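Local coordinates for protein exopolyphosphatase (Aquifex aeolicus, PDB 1T6C) that probably hydrolyses the phosphoanhydride bonds of polyphosphate and of guanosine pentaphosphate, and binds a calcium ion, at residues D181-E185 and F251-E257; A221-Y227 and F263-E267. One frame throughout, in Å; residues are numbered along the deposited sequence.

Interaction 1 (D181-E185 and F251-E257); sequences DPPTE and FKEIPSE
D181 grips S256 with both carboxylate oxygens. S256 N donates to D181 OD1 over 2.9 Å, on the syn side and tilted from the carboxylate plane. S256 OG gives a very short bond, 2.5 Å, to D181 OD2. The two bonds fix the rotation of the carboxylate. With an alanine in place of D181, S256 N and OG would probably lose this acceptor and the serine hydroxyl would be free to turn. P182 follows a cis peptide bond, and its CB lies 3.3 Å from K252 O. K252 can be followed from CB outward. Chi1 of 82° puts CG between its own N and C, and the chain then runs straight. CB and CG make no close approach to D181-E185. CD comes within 3.6 Å of E185 OE1, and CE within 3.2 Å of the same oxygen. K252 NZ ends the chain in a salt bridge to E185 OE1, 2.9 Å long, on the syn side but tilted out of the carboxylate plane. A water donates to both P183 O and K252 O. T184 is the N-cap of helix 185-199, while S256 leads into helix 256-262. P183, F251 and K252 all touch L275 of helix 274-288.

Interaction 2 (A221-Y227 and F263-E267); sequences ALEYNVY and FRQVE
Q265 reaches V226 because its CG lies beside its own backbone N (chi1 -62°) and its chain then bends at chi2, 101°. This turn lays the amide against the end of helix 214-223. L222 also has its CG beside the backbone N (chi1 -67°), and its two methyls come up to the loop 263-267. Q265 NE2 donates to V226 O over 3.0 Å. The bond is fairly straight, and V226 O lies close to the amide plane of the glutamine. The donor sits well above the carbonyl plane of V226, so the bond does not follow a lone pair. Q265 NE2 also donates to a water, 3.2 Å away. That water donates in turn to L222 O and, weakly, to N225 OD1. The amide nitrogen is thus held by two acceptors, which fix its rotation. L222 and Q265 run antiparallel alongside each other, with L222 CD2 3.3 Å from Q265 OE1. The same methyl packs on F263 CB at 3.7 Å, with the two side chains nearly perpendicular. L222 CD1 meets V266 CG2 at 4.2 Å. On the solvent side, R264 CD and CB rest by Y227 CE1, and Q265 CG lies at the edge of that ring. Helix 214-223 ends in a Schellman motif with N225, at positive phi, as its C-prime residue. V226 N bonds to A221 O, and N225 N bonds weakly to L222 O. F263-V266 form a type I turn, closed by V266 N to F263 O. The contact thus joins a Schellman helix end to a beta turn. Both belong to a domain of the actin-like fold, where helix 214-223 follows strand 208-212 of the six-stranded sheet.

Overall arrangement
Interactions 1 and 2 have centres about 18 Å apart and lie on the same side of the chain's centre. Their segments alternate along the sequence. They meet through apolar side chains. F251 is the main link: its CZ lies 3.8 Å from L222 CD1 and also packs on V266 CG2. I254 CD1 is 3.6 Å from F263 CE1. Helix 256-262 connects 251-257 to 263-267. Interaction 1 is a surface contact rich in polar bonds, while interaction 2 is partly buried. I254 and F263 both come within about 4 Å of a bound methylpentanediol, probably from the crystallisation liquor. Both contacts lie away from the calcium site.

Interaction 1 (D181-E185 and F251-E257)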
# COMPACT_ATOMS: atom_id res chain seq x y z
N ASP A 181 -14.47 21.54 2.57
CA ASP A 181 -14.32 20.40 3.46
C ASP A 181 -15.57 20.23 4.30
O ASP A 181 -15.78 21.00 5.24
CB ASP A 181 -13.10 20.63 4.35
CG ASP A 181 -12.84 19.50 5.29
OD1 ASP A 181 -13.54 18.45 5.25
OD2 ASP A 181 -11.88 19.55 6.08
N PRO A 182 -16.44 19.27 3.97
CA PRO A 182 -16.27 18.32 2.87
C PRO A 182 -16.65 18.94 1.53
O PRO A 182 -17.20 20.07 1.49
CB PRO A 182 -17.26 17.22 3.23
CG PRO A 182 -18.33 17.93 3.96
CD PRO A 182 -17.74 19.09 4.67
N PRO A 183 -16.36 18.26 0.43
CA PRO A 183 -16.57 18.84 -0.90
C PRO A 183 -18.04 19.10 -1.20
O PRO A 183 -18.93 18.48 -0.63
CB PRO A 183 -15.96 17.83 -1.85
CG PRO A 183 -15.92 16.54 -1.08
CD PRO A 183 -15.72 16.93 0.33
N THR A 184 -18.28 20.03 -2.11
CA THR A 184 -19.62 20.24 -2.61
C THR A 184 -19.97 19.11 -3.55
O THR A 184 -19.09 18.39 -4.02
CB THR A 184 -19.74 21.58 -3.36
OG1 THR A 184 -18.95 21.55 -4.56
CG2 THR A 184 -19.20 22.74 -2.57
N GLU A 185 -21.25 18.98 -3.88
CA GLU A 185 -21.67 17.96 -4.81
C GLU A 185 -21.05 18.15 -6.16
O GLU A 185 -20.69 17.18 -6.82
CB GLU A 185 -23.20 17.91 -4.96
CG GLU A 185 -23.86 17.01 -3.93
CD GLU A 185 -23.57 15.51 -4.17
OE1 GLU A 185 -22.81 14.90 -3.39
OE2 GLU A 185 -24.07 14.94 -5.17
N PHE A 251 -19.31 9.72 4.31
CA PHE A 251 -18.15 10.60 4.54
C PHE A 251 -18.26 11.92 3.80
O PHE A 251 -17.76 12.93 4.25
CB PHE A 251 -16.85 9.88 4.21
CG PHE A 251 -16.40 8.97 5.28
CD1 PHE A 251 -16.49 7.62 5.14
CD2 PHE A 251 -15.93 9.49 6.47
CE1 PHE A 251 -16.06 6.78 6.17
CE2 PHE A 251 -15.56 8.66 7.51
CZ PHE A 251 -15.61 7.30 7.35
N LYS A 252 -18.98 11.97 2.68
CA LYS A 252 -19.12 13.22 1.96
C LYS A 252 -19.95 14.25 2.73
O LYS A 252 -19.92 15.40 2.37
CB LYS A 252 -19.62 12.96 0.52
CG LYS A 252 -21.10 12.77 0.38
CD LYS A 252 -21.43 12.51 -1.11
CE LYS A 252 -22.92 12.40 -1.34
NZ LYS A 252 -23.24 12.13 -2.78
N GLU A 253 -20.64 13.84 3.78
CA GLU A 253 -21.45 14.73 4.62
C GLU A 253 -20.76 15.09 5.93
O GLU A 253 -21.35 15.80 6.76
CB GLU A 253 -22.77 14.05 4.96
CG GLU A 253 -23.62 13.69 3.77
CD GLU A 253 -24.04 14.89 2.91
OE1 GLU A 253 -24.22 14.68 1.67
OE2 GLU A 253 -24.20 16.03 3.46
N ILE A 254 -19.53 14.62 6.13
CA ILE A 254 -18.83 14.83 7.39
C ILE A 254 -17.57 15.65 7.18
O ILE A 254 -16.67 15.23 6.43
CB ILE A 254 -18.45 13.50 8.10
CG1 ILE A 254 -19.69 12.58 8.25
CG2 ILE A 254 -17.77 13.81 9.47
CD1 ILE A 254 -19.37 11.17 8.74
N PRO A 255 -17.44 16.80 7.86
CA PRO A 255 -16.20 17.56 7.80
C PRO A 255 -15.03 16.70 8.29
O PRO A 255 -15.17 15.90 9.20
CB PRO A 255 -16.46 18.72 8.76
CG PRO A 255 -17.92 18.81 8.93
CD PRO A 255 -18.42 17.42 8.76
N SER A 256 -13.86 16.89 7.68
CA SER A 256 -12.73 16.02 7.94
C SER A 256 -12.38 15.90 9.42
O SER A 256 -12.09 14.80 9.90
CB SER A 256 -11.48 16.44 7.16
OG SER A 256 -11.01 17.72 7.53
N GLU A 257 -12.43 17.01 10.15
CA GLU A 257 -12.07 17.02 11.56
C GLU A 257 -13.01 16.21 12.45
O GLU A 257 -12.62 15.81 13.55
CB GLU A 257 -11.98 18.46 12.10
CG GLU A 257 -11.18 19.42 11.24
CD GLU A 257 -12.05 20.31 10.36
OE1 GLU A 257 -13.06 19.81 9.80
OE2 GLU A 257 -11.72 21.51 10.23
O HOH W 1 -19.75 15.94 -0.45

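Interaction 2 (A221-Y227 and F263-E267)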
# COMPACT_ATOMS: atom_id res chain seq x y z
N ALA A 221 -13.19 -2.52 8.09
CA ALA A 221 -13.37 -2.45 9.54
C ALA A 221 -14.63 -1.69 9.90
O ALA A 221 -15.35 -2.07 10.81
CB ALA A 221 -12.15 -1.80 10.20
N LEU A 222 -14.90 -0.59 9.22
CA LEU A 222 -16.14 0.17 9.46
C LEU A 222 -17.39 -0.66 9.12
O LEU A 222 -18.32 -0.77 9.96
CB LEU A 222 -16.11 1.49 8.67
CG LEU A 222 -15.07 2.52 9.09
CD1 LEU A 222 -15.03 3.67 8.09
CD2 LEU A 222 -15.37 3.06 10.48
N GLU A 223 -17.40 -1.26 7.94
CA GLU A 223 -18.57 -2.04 7.48
C GLU A 223 -18.92 -3.19 8.41
O GLU A 223 -20.09 -3.41 8.73
CB GLU A 223 -18.36 -2.54 6.06
CG GLU A 223 -19.50 -3.39 5.54
CD GLU A 223 -20.82 -2.66 5.46
OE1 GLU A 223 -20.85 -1.41 5.39
OE2 GLU A 223 -21.86 -3.35 5.47
N TYR A 224 -17.88 -3.87 8.90
CA TYR A 224 -18.03 -5.08 9.67
C TYR A 224 -17.86 -4.87 11.17
O TYR A 224 -17.81 -5.85 11.92
CB TYR A 224 -17.11 -6.16 9.11
CG TYR A 224 -17.59 -6.59 7.75
CD1 TYR A 224 -18.79 -7.30 7.62
CD2 TYR A 224 -16.94 -6.19 6.57
CE1 TYR A 224 -19.26 -7.68 6.35
CE2 TYR A 224 -17.41 -6.57 5.32
CZ TYR A 224 -18.57 -7.32 5.21
OH TYR A 224 -19.08 -7.67 3.99
N ASN A 225 -17.84 -3.61 11.62
CA ASN A 225 -17.81 -3.31 13.06
C ASN A 225 -16.64 -3.93 13.77
O ASN A 225 -16.78 -4.49 14.86
CB ASN A 225 -19.11 -3.75 13.73
CG ASN A 225 -20.32 -3.13 13.11
OD1 ASN A 225 -20.41 -1.92 13.04
ND2 ASN A 225 -21.27 -3.96 12.67
N VAL A 226 -15.47 -3.82 13.13
CA VAL A 226 -14.22 -4.35 13.66
C VAL A 226 -13.50 -3.21 14.40
O VAL A 226 -13.02 -2.21 13.81
CB VAL A 226 -13.29 -4.89 12.57
CG1 VAL A 226 -12.04 -5.49 13.20
CG2 VAL A 226 -14.03 -5.96 11.75
N TYR A 227 -13.42 -3.38 15.72
CA TYR A 227 -12.74 -2.41 16.55
C TYR A 227 -12.30 -3.10 17.84
O TYR A 227 -13.13 -3.69 18.50
CB TYR A 227 -13.70 -1.29 16.93
CG TYR A 227 -13.12 -0.33 17.94
CD1 TYR A 227 -12.26 0.68 17.57
CD2 TYR A 227 -13.43 -0.48 19.28
CE1 TYR A 227 -11.74 1.54 18.51
CE2 TYR A 227 -12.90 0.38 20.23
CZ TYR A 227 -12.07 1.36 19.84
OH TYR A 227 -11.54 2.21 20.81
N PHE A 263 -16.13 8.04 13.63
CA PHE A 263 -15.74 6.68 13.23
C PHE A 263 -14.31 6.45 13.71
O PHE A 263 -13.34 6.79 13.02
CB PHE A 263 -15.86 6.52 11.71
CG PHE A 263 -17.27 6.62 11.22
CD1 PHE A 263 -17.70 7.74 10.49
CD2 PHE A 263 -18.18 5.64 11.49
CE1 PHE A 263 -19.01 7.83 10.05
CE2 PHE A 263 -19.50 5.70 11.02
CZ PHE A 263 -19.92 6.82 10.32
N ARG A 264 -14.20 5.83 14.89
CA ARG A 264 -12.93 5.66 15.60
C ARG A 264 -11.83 4.99 14.80
O ARG A 264 -10.65 5.27 15.01
CB ARG A 264 -13.16 4.81 16.84
CG ARG A 264 -13.89 5.50 17.92
CD ARG A 264 -14.06 4.64 19.16
NE ARG A 264 -15.06 5.32 19.98
CZ ARG A 264 -14.80 6.35 20.75
NH1 ARG A 264 -13.56 6.79 20.90
NH2 ARG A 264 -15.81 6.91 21.43
N GLN A 265 -12.20 4.12 13.87
CA GLN A 265 -11.22 3.38 13.08
C GLN A 265 -10.48 4.26 12.08
O GLN A 265 -9.38 3.92 11.65
CB GLN A 265 -11.89 2.21 12.37
CG GLN A 265 -12.47 1.21 13.36
CD GLN A 265 -13.98 1.35 13.52
OE1 GLN A 265 -14.51 2.48 13.65
NE2 GLN A 265 -14.69 0.21 13.47
N VAL A 266 -11.08 5.39 11.72
CA VAL A 266 -10.40 6.36 10.84
C VAL A 266 -9.25 7.05 11.54
O VAL A 266 -9.47 7.75 12.52
CB VAL A 266 -11.43 7.42 10.32
CG1 VAL A 266 -10.75 8.40 9.38
CG2 VAL A 266 -12.58 6.69 9.61
N GLU A 267 -8.03 6.84 11.05
CA GLU A 267 -6.89 7.59 11.60
C GLU A 267 -7.02 9.06 11.30
O GLU A 267 -7.32 9.44 10.18
CB GLU A 267 -5.58 7.08 11.02
CG GLU A 267 -5.22 5.69 11.47
CD GLU A 267 -4.03 5.13 10.72
OE1 GLU A 267 -3.44 5.84 9.85
OE2 GLU A 267 -3.68 3.98 11.02
O HOH W 2 -17.82 0.16 12.61